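Local atomic coordinates of thymine dioxygenase (Neurospora crassa, PDB entry 5C3Q), a protein that probably oxidises the methyl group of thymine as a 2-oxoglutarate-dependent, non-haem iron dioxygenase of the double-stranded beta-helix fold. Residues H162-R167 against F180-V184; A35-L39 against A168-M173; M173-Y179 against I306-Y310. All coordinates share one frame. Numbering follows the deposited sequence.

Interaction 1. Residues H162-R167 against F180-V184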
loop_
_atom_site.group_PDB
_atom_site.type_symbol
_atom_site.label_atom_id
_atom_site.label_comp_id
_atom_site.label_asym_id
_atom_site.label_seq_id
_atom_site.Cartn_x
_atom_site.Cartn_y
_atom_site.Cartn_z
ATOM N N HIS A 162 11.372 1.707 -4.101
ATOM C CA HIS A 162 10.866 3.008 -3.656
ATOM C C HIS A 162 11.776 4.136 -4.135
ATOM O O HIS A 162 11.310 5.118 -4.722
ATOM C CB HIS A 162 10.762 3.047 -2.129
ATOM C CG HIS A 162 10.285 4.358 -1.582
ATOM N ND1 HIS A 162 10.715 4.857 -0.373
ATOM C CD2 HIS A 162 9.411 5.268 -2.073
ATOM C CE1 HIS A 162 10.131 6.019 -0.144
ATOM N NE2 HIS A 162 9.332 6.291 -1.160
ATOM N N ILE A 163 13.070 3.985 -3.877
ATOM C CA ILE A 163 14.054 4.990 -4.270
ATOM C C ILE A 163 13.989 5.240 -5.779
ATOM O O ILE A 163 14.023 6.387 -6.212
ATOM C CB ILE A 163 15.479 4.585 -3.819
ATOM C CG1 ILE A 163 15.589 4.701 -2.294
ATOM C CG2 ILE A 163 16.546 5.462 -4.472
ATOM C CD1 ILE A 163 16.757 3.945 -1.690
ATOM N N GLU A 164 13.857 4.173 -6.567
ATOM C CA GLU A 164 13.836 4.296 -8.030
ATOM C C GLU A 164 12.550 4.936 -8.549
ATOM O O GLU A 164 12.592 5.720 -9.491
ATOM C CB GLU A 164 14.053 2.933 -8.707
ATOM C CG GLU A 164 15.379 2.247 -8.378
ATOM C CD GLU A 164 16.593 2.864 -9.058
ATOM O OE1 GLU A 164 16.509 4.000 -9.586
ATOM O OE2 GLU A 164 17.661 2.204 -9.056
ATOM N N VAL A 165 11.410 4.605 -7.944
ATOM C CA VAL A 165 10.141 5.225 -8.330
ATOM C C VAL A 165 10.159 6.727 -8.040
ATOM O O VAL A 165 9.691 7.516 -8.853
ATOM C CB VAL A 165 8.917 4.563 -7.651
ATOM C CG1 VAL A 165 7.644 5.352 -7.938
ATOM C CG2 VAL A 165 8.747 3.133 -8.140
ATOM N N MET A 166 10.709 7.121 -6.893
ATOM C CA MET A 166 10.833 8.545 -6.565
ATOM C C MET A 166 11.774 9.252 -7.544
ATOM O O MET A 166 11.521 10.395 -7.930
ATOM C CB MET A 166 11.304 8.751 -5.123
ATOM C CG MET A 166 10.334 8.260 -4.050
ATOM S SD MET A 166 8.593 8.705 -4.261
ATOM C CE MET A 166 8.625 10.475 -4.004
ATOM N N ARG A 167 12.839 8.565 -7.965
ATOM C CA ARG A 167 13.724 9.100 -9.006
ATOM C C ARG A 167 12.968 9.325 -10.316
ATOM O O ARG A 167 13.169 10.342 -10.968
ATOM C CB ARG A 167 14.930 8.186 -9.241
ATOM C CG ARG A 167 15.980 8.301 -8.157
ATOM C CD ARG A 167 17.105 7.294 -8.327
ATOM N NE ARG A 167 18.027 7.372 -7.199
ATOM C CZ ARG A 167 19.051 6.549 -6.989
ATOM N NH1 ARG A 167 19.313 5.555 -7.831
ATOM N NH2 ARG A 167 19.824 6.722 -5.922
ATOM N N PHE A 180 14.829 13.203 -4.204
ATOM C CA PHE A 180 14.168 12.498 -3.108
ATOM C C PHE A 180 15.086 11.593 -2.281
ATOM O O PHE A 180 14.698 11.166 -1.192
ATOM C CB PHE A 180 12.991 11.679 -3.633
ATOM C CG PHE A 180 11.886 12.515 -4.196
ATOM C CD1 PHE A 180 11.068 13.256 -3.356
ATOM C CD2 PHE A 180 11.658 12.558 -5.564
ATOM C CE1 PHE A 180 10.041 14.028 -3.869
ATOM C CE2 PHE A 180 10.636 13.328 -6.085
ATOM C CZ PHE A 180 9.824 14.065 -5.237
ATOM N N ASP A 181 16.289 11.305 -2.778
ATOM C CA ASP A 181 17.180 10.339 -2.121
ATOM C C ASP A 181 17.372 10.632 -0.631
ATOM O O ASP A 181 17.234 9.738 0.196
ATOM C CB ASP A 181 18.549 10.284 -2.815
ATOM C CG ASP A 181 18.510 9.548 -4.150
ATOM O OD1 ASP A 181 17.408 9.233 -4.650
ATOM O OD2 ASP A 181 19.594 9.284 -4.711
ATOM N N SER A 182 17.662 11.885 -0.299
ATOM C CA SER A 182 17.941 12.278 1.084
ATOM C C SER A 182 16.683 12.304 1.958
ATOM O O SER A 182 16.780 12.340 3.180
ATOM C CB SER A 182 18.629 13.646 1.119
ATOM O OG SER A 182 17.714 14.683 0.815
ATOM N N PHE A 183 15.511 12.293 1.325
ATOM C CA PHE A 183 14.234 12.251 2.034
ATOM C C PHE A 183 13.725 10.824 2.269
ATOM O O PHE A 183 12.823 10.626 3.074
ATOM C CB PHE A 183 13.160 13.019 1.248
ATOM C CG PHE A 183 13.310 14.516 1.296
ATOM C CD1 PHE A 183 12.766 15.247 2.340
ATOM C CD2 PHE A 183 13.951 15.198 0.270
ATOM C CE1 PHE A 183 12.879 16.630 2.376
ATOM C CE2 PHE A 183 14.071 16.578 0.301
ATOM C CZ PHE A 183 13.536 17.296 1.358
ATOM N N VAL A 184 14.272 9.843 1.550
ATOM C CA VAL A 184 13.767 8.462 1.614
ATOM C C VAL A 184 14.822 7.375 1.880
ATOM O O VAL A 184 14.475 6.197 1.960
ATOM C CB VAL A 184 13.003 8.079 0.318
ATOM C CG1 VAL A 184 11.884 9.072 0.035
ATOM C CG2 VAL A 184 13.944 7.968 -0.879
HETATM O O HOH W 1 12.049 4.735 2.035
HETATM O O HOH W 2 14.756 8.824 -4.845
#

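Interaction 2. Residues A35-L39 against A168-M173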
loop_
_atom_site.group_PDB
_atom_site.type_symbol
_atom_site.label_atom_id
_atom_site.label_comp_id
_atom_site.label_asym_id
_atom_site.label_seq_id
_atom_site.Cartn_x
_atom_site.Cartn_y
_atom_site.Cartn_z
ATOM N N ALA A 35 9.563 8.207 -17.410
ATOM C CA ALA A 35 9.423 8.974 -16.176
ATOM C C ALA A 35 8.206 9.899 -16.236
ATOM O O ALA A 35 7.441 9.989 -15.273
ATOM C CB ALA A 35 10.685 9.776 -15.906
ATOM N N LYS A 36 8.031 10.577 -17.370
ATOM C CA LYS A 36 6.867 11.440 -17.586
ATOM C C LYS A 36 5.550 10.668 -17.544
ATOM O O LYS A 36 4.546 11.186 -17.046
ATOM C CB LYS A 36 6.983 12.196 -18.916
ATOM C CG LYS A 36 8.003 13.322 -18.900
ATOM C CD LYS A 36 8.165 13.943 -20.277
ATOM C CE LYS A 36 9.067 15.162 -20.232
ATOM N NZ LYS A 36 9.179 15.814 -21.564
ATOM N N ALA A 37 5.551 9.443 -18.071
ATOM C CA ALA A 37 4.354 8.594 -18.056
ATOM C C ALA A 37 3.994 8.182 -16.627
ATOM O O ALA A 37 2.822 8.187 -16.248
ATOM C CB ALA A 37 4.560 7.360 -18.924
ATOM N N ILE A 38 5.013 7.823 -15.850
ATOM C CA ILE A 38 4.843 7.497 -14.436
ATOM C C ILE A 38 4.257 8.697 -13.689
ATOM O O ILE A 38 3.251 8.569 -12.999
ATOM C CB ILE A 38 6.180 7.052 -13.800
ATOM C CG1 ILE A 38 6.577 5.670 -14.338
ATOM C CG2 ILE A 38 6.087 7.021 -12.280
ATOM C CD1 ILE A 38 8.021 5.284 -14.080
ATOM N N LEU A 39 4.887 9.859 -13.841
ATOM C CA LEU A 39 4.407 11.080 -13.200
ATOM C C LEU A 39 2.976 11.432 -13.621
ATOM O O LEU A 39 2.147 11.755 -12.780
ATOM C CB LEU A 39 5.336 12.254 -13.498
ATOM C CG LEU A 39 4.908 13.594 -12.886
ATOM C CD1 LEU A 39 4.830 13.506 -11.369
ATOM C CD2 LEU A 39 5.850 14.705 -13.312
ATOM N N ALA A 168 12.100 8.387 -10.692
ATOM C CA ALA A 168 11.258 8.560 -11.884
ATOM C C ALA A 168 10.340 9.768 -11.747
ATOM O O ALA A 168 10.167 10.532 -12.690
ATOM C CB ALA A 168 10.440 7.308 -12.156
ATOM N N ILE A 169 9.754 9.941 -10.567
ATOM C CA ILE A 169 8.930 11.115 -10.298
ATOM C C ILE A 169 9.743 12.406 -10.467
ATOM O O ILE A 169 9.272 13.358 -11.083
ATOM C CB ILE A 169 8.285 11.040 -8.901
ATOM C CG1 ILE A 169 7.176 9.978 -8.909
ATOM C CG2 ILE A 169 7.738 12.395 -8.482
ATOM C CD1 ILE A 169 6.635 9.628 -7.543
ATOM N N ALA A 170 10.955 12.430 -9.921
ATOM C CA ALA A 170 11.820 13.613 -10.010
ATOM C C ALA A 170 12.203 13.918 -11.454
ATOM O O ALA A 170 12.131 15.069 -11.895
ATOM C CB ALA A 170 13.069 13.423 -9.161
ATOM N N VAL A 171 12.593 12.881 -12.190
ATOM C CA VAL A 171 12.954 13.038 -13.597
ATOM C C VAL A 171 11.740 13.533 -14.386
ATOM O O VAL A 171 11.867 14.403 -15.237
ATOM C CB VAL A 171 13.516 11.725 -14.195
ATOM C CG1 VAL A 171 13.678 11.833 -15.707
ATOM C CG2 VAL A 171 14.858 11.392 -13.554
ATOM N N GLY A 172 10.563 12.994 -14.080
ATOM C CA GLY A 172 9.328 13.431 -14.730
ATOM C C GLY A 172 9.012 14.892 -14.453
ATOM O O GLY A 172 8.524 15.605 -15.327
ATOM N N MET A 173 9.297 15.327 -13.226
ATOM C CA MET A 173 9.097 16.718 -12.806
ATOM C C MET A 173 10.133 17.672 -13.397
ATOM O O MET A 173 9.924 18.885 -13.398
ATOM C CB MET A 173 9.159 16.829 -11.276
ATOM C CG MET A 173 7.913 16.358 -10.546
ATOM S SD MET A 173 8.165 16.410 -8.758
ATOM C CE MET A 173 6.547 15.929 -8.160
#

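Interaction 3. Residues M173-Y179 against I306-Y310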
loop_
_atom_site.group_PDB
_atom_site.type_symbol
_atom_site.label_atom_id
_atom_site.label_comp_id
_atom_site.label_asym_id
_atom_site.label_seq_id
_atom_site.Cartn_x
_atom_site.Cartn_y
_atom_site.Cartn_z
ATOM N N MET A 173 9.297 15.327 -13.226
ATOM C CA MET A 173 9.097 16.718 -12.806
ATOM C C MET A 173 10.133 17.672 -13.397
ATOM O O MET A 173 9.924 18.885 -13.398
ATOM C CB MET A 173 9.159 16.829 -11.276
ATOM C CG MET A 173 7.913 16.358 -10.546
ATOM S SD MET A 173 8.165 16.410 -8.758
ATOM C CE MET A 173 6.547 15.929 -8.160
ATOM N N GLY A 174 11.256 17.137 -13.866
ATOM C CA GLY A 174 12.338 17.965 -14.395
ATOM C C GLY A 174 13.200 18.591 -13.309
ATOM O O GLY A 174 13.909 19.562 -13.559
ATOM N N ILE A 175 13.143 18.039 -12.100
ATOM C CA ILE A 175 14.012 18.489 -11.014
ATOM C C ILE A 175 15.207 17.545 -10.948
ATOM O O ILE A 175 15.288 16.592 -11.722
ATOM C CB ILE A 175 13.267 18.560 -9.657
ATOM C CG1 ILE A 175 12.816 17.167 -9.181
ATOM C CG2 ILE A 175 12.079 19.505 -9.772
ATOM C CD1 ILE A 175 12.149 17.162 -7.819
ATOM N N ASP A 176 16.139 17.811 -10.036
ATOM C CA ASP A 176 17.303 16.948 -9.878
ATOM C C ASP A 176 16.830 15.501 -9.715
ATOM O O ASP A 176 15.966 15.215 -8.878
ATOM C CB ASP A 176 18.141 17.386 -8.674
ATOM C CG ASP A 176 19.505 16.725 -8.642
ATOM O OD1 ASP A 176 19.584 15.519 -8.321
ATOM O OD2 ASP A 176 20.504 17.421 -8.938
ATOM N N ALA A 177 17.384 14.599 -10.521
ATOM C CA ALA A 177 16.961 13.197 -10.522
ATOM C C ALA A 177 17.047 12.546 -9.136
ATOM O O ALA A 177 16.270 11.646 -8.825
ATOM C CB ALA A 177 17.779 12.399 -11.528
ATOM N N ASN A 178 17.987 13.005 -8.313
ATOM C CA ASN A 178 18.208 12.431 -6.988
ATOM C C ASN A 178 17.624 13.288 -5.859
ATOM O O ASN A 178 18.014 13.137 -4.707
ATOM C CB ASN A 178 19.706 12.203 -6.769
ATOM C CG ASN A 178 20.301 11.248 -7.789
ATOM O OD1 ASN A 178 20.932 11.670 -8.753
ATOM N ND2 ASN A 178 20.086 9.956 -7.591
ATOM N N TYR A 179 16.674 14.163 -6.190
ATOM C CA TYR A 179 16.069 15.060 -5.205
ATOM C C TYR A 179 15.510 14.322 -3.980
ATOM O O TYR A 179 15.689 14.768 -2.848
ATOM C CB TYR A 179 14.947 15.887 -5.847
ATOM C CG TYR A 179 14.247 16.798 -4.865
ATOM C CD1 TYR A 179 14.740 18.070 -4.591
ATOM C CD2 TYR A 179 13.105 16.378 -4.187
ATOM C CE1 TYR A 179 14.112 18.901 -3.677
ATOM C CE2 TYR A 179 12.471 17.202 -3.272
ATOM C CZ TYR A 179 12.976 18.460 -3.021
ATOM O OH TYR A 179 12.335 19.278 -2.118
ATOM N N ILE A 306 7.266 20.627 -2.905
ATOM C CA ILE A 306 8.392 20.270 -3.775
ATOM C C ILE A 306 8.599 21.375 -4.815
ATOM O O ILE A 306 7.622 21.933 -5.313
ATOM C CB ILE A 306 8.120 18.920 -4.492
ATOM C CG1 ILE A 306 8.003 17.785 -3.471
ATOM C CG2 ILE A 306 9.218 18.578 -5.493
ATOM C CD1 ILE A 306 7.255 16.565 -3.972
ATOM N N PRO A 307 9.867 21.705 -5.148
ATOM C CA PRO A 307 10.072 22.744 -6.162
ATOM C C PRO A 307 9.462 22.381 -7.517
ATOM O O PRO A 307 9.578 21.238 -7.965
ATOM C CB PRO A 307 11.602 22.861 -6.266
ATOM C CG PRO A 307 12.154 21.668 -5.563
ATOM C CD PRO A 307 11.136 21.274 -4.541
ATOM N N GLY A 308 8.804 23.353 -8.143
ATOM C CA GLY A 308 8.155 23.153 -9.430
ATOM C C GLY A 308 6.707 22.705 -9.355
ATOM O O GLY A 308 6.097 22.448 -10.391
ATOM N N THR A 309 6.152 22.608 -8.145
ATOM C CA THR A 309 4.742 22.243 -7.951
ATOM C C THR A 309 3.853 23.459 -7.661
ATOM O O THR A 309 2.667 23.313 -7.362
ATOM C CB THR A 309 4.576 21.223 -6.808
ATOM O OG1 THR A 309 5.099 21.766 -5.593
ATOM C CG2 THR A 309 5.294 19.923 -7.138
ATOM N N TYR A 310 4.433 24.652 -7.750
ATOM C CA TYR A 310 3.709 25.902 -7.547
ATOM C C TYR A 310 4.521 27.045 -8.157
ATOM O O TYR A 310 5.746 26.961 -8.226
ATOM C CB TYR A 310 3.510 26.162 -6.052
ATOM C CG TYR A 310 4.812 26.316 -5.306
ATOM C CD1 TYR A 310 5.534 25.198 -4.903
ATOM C CD2 TYR A 310 5.341 27.576 -5.032
ATOM C CE1 TYR A 310 6.740 25.327 -4.237
ATOM C CE2 TYR A 310 6.548 27.715 -4.366
ATOM C CZ TYR A 310 7.242 26.585 -3.971
ATOM O OH TYR A 310 8.440 26.698 -3.306
#

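Interaction 1. Residues H162-R167 against F180-V184
A long helix and the short helix after it fold back on each other, beside the double-stranded beta-helix core of a 2-oxoglutarate oxygenase. Residues 162-167 belong to the long helix 147-173, and Phe180-Val184 lies against it after a turn. At the outer edge Arg167 and Asp181 form a bidentate salt bridge. Arg167 NE donates to Asp181 OD1 at 3.2 Å, and Arg167 NH2 to Asp181 OD2 at 2.8 Å. Glu164 extends this into a network through a long pair with Arg167. One water links Ile163 O to Asp181 OD1, another His162 ND1 to Val184 O. Further in, the contact is mainly apolar. Methyl CE of Met166 sits over the face of the Phe180 ring, 3.7 Å from its centroid, as a CH-pi contact. Val184 packs its methyls against the long helix: its CG1 is 3.5 Å from His162 CE1, and its CG2 is 3.9 Å from Ile163 CG1. The side chain of His162 is about 12 Å from the bound thymine, and none of these residues lines its pocket. Around the contact, His162 and Val165 rest on Ile222 of strand 222-227, Arg167 touches Phe23 of helix 21-25, and Trp263 meets the Phe180 ring edge-to-face.

Interaction 2. Residues A35-L39 against A168-M173
Leu39, Ala35 and Gly172 carry most of this contact between two helices. Leu39 reaches across with both methyl groups. Leu39 CD2 lies 3.4 Å from Gly172 C and 3.8 Å from Met173 CG. Leu39 CD1 meets Ile169 CG2 at 4.2 Å. Ala35 is small enough to let the backbones approach. Its CB comes within 3.3 Å of the carbonyl O of Ala168 and 3.6 Å of Val171 CG1. Gly172 provides the matching space. A beta carbon there would point at the partner helix and clash with Ala35 O and Leu39 CB. The CA atoms of Lys36 and Gly172 can therefore lie only 4.3 Å apart. Ile38 adds an apolar touch, CD1 to Ala168 CB at 3.7 Å. No hydrogen bond crosses the interface. The segment axes approach to 7.6 Å and cross at -101°, so the helices are nearly perpendicular. This is a close helix crossing that Ala35 and Gly172 make possible, with Leu39 packed over it. It joins helix 28-44 of the N-terminal region to the end of helix 147-173. Phe23 of helix 21-25 touches Ala35, Ala168 and Val171, while Ile38 also rests on Ile18 of strand 13-19.

Interaction 3. Residues M173-Y179 against I306-Y310
Met173 opens the segment at the end of a long helix, and its CA-to-CB bond points toward the second loop. Its SD lies 4.1 Å from Ile306 CG2, and its CE is 4.3 Å from Thr309 CG2. Gly174 then leaves the helix with positive phi in a Schellman motif, which turns the chain so that Ile175 also faces the partner. Ile175 CD1 packs on Ile306 CG2 at 4.0 Å, and Ile175 CG2 approaches the carbonyl O of Pro307 at 3.5 Å. The partner is a type II beta turn from Ile306 to Thr309, with Gly308 at its positive-phi position. Thr309 OG1 donates to Ile306 O at 2.5 Å within it. This is a surface contact of two connecting loops, away from the active site. Next, Asp176 starts a type I turn and an Asx turn, its OD1 accepting from Asn178 N at 3.0 Å. The turn brings Tyr179 back to the interface, where Tyr179 CE2 is 4.2 Å from Ile306 CG2 and Tyr179 OH is 3.4 Å from Pro307 CD.

All three contacts lie on the same side of the molecule, with centres 10 to 12 Å apart. Interactions 1 and 2 use successive turns of helix 147-173. Along the chain, interaction 1 interleaves with both others, while interaction 2 closes before interaction 3 opens; these two meet at Met173. Phe180 joins the contacts: its ring touches Ile169 and Ala170 of interaction 2 and Ile306 of interaction 3. Arg167 also packs against Ala177 and Asn178. Helix 28-44, from the N-terminal part of the chain, and the late loop 306-310, each about 130 residues from its partner, are so gathered round the C-terminal part of helix 147-173 and the turn after it, at the periphery of the catalytic core.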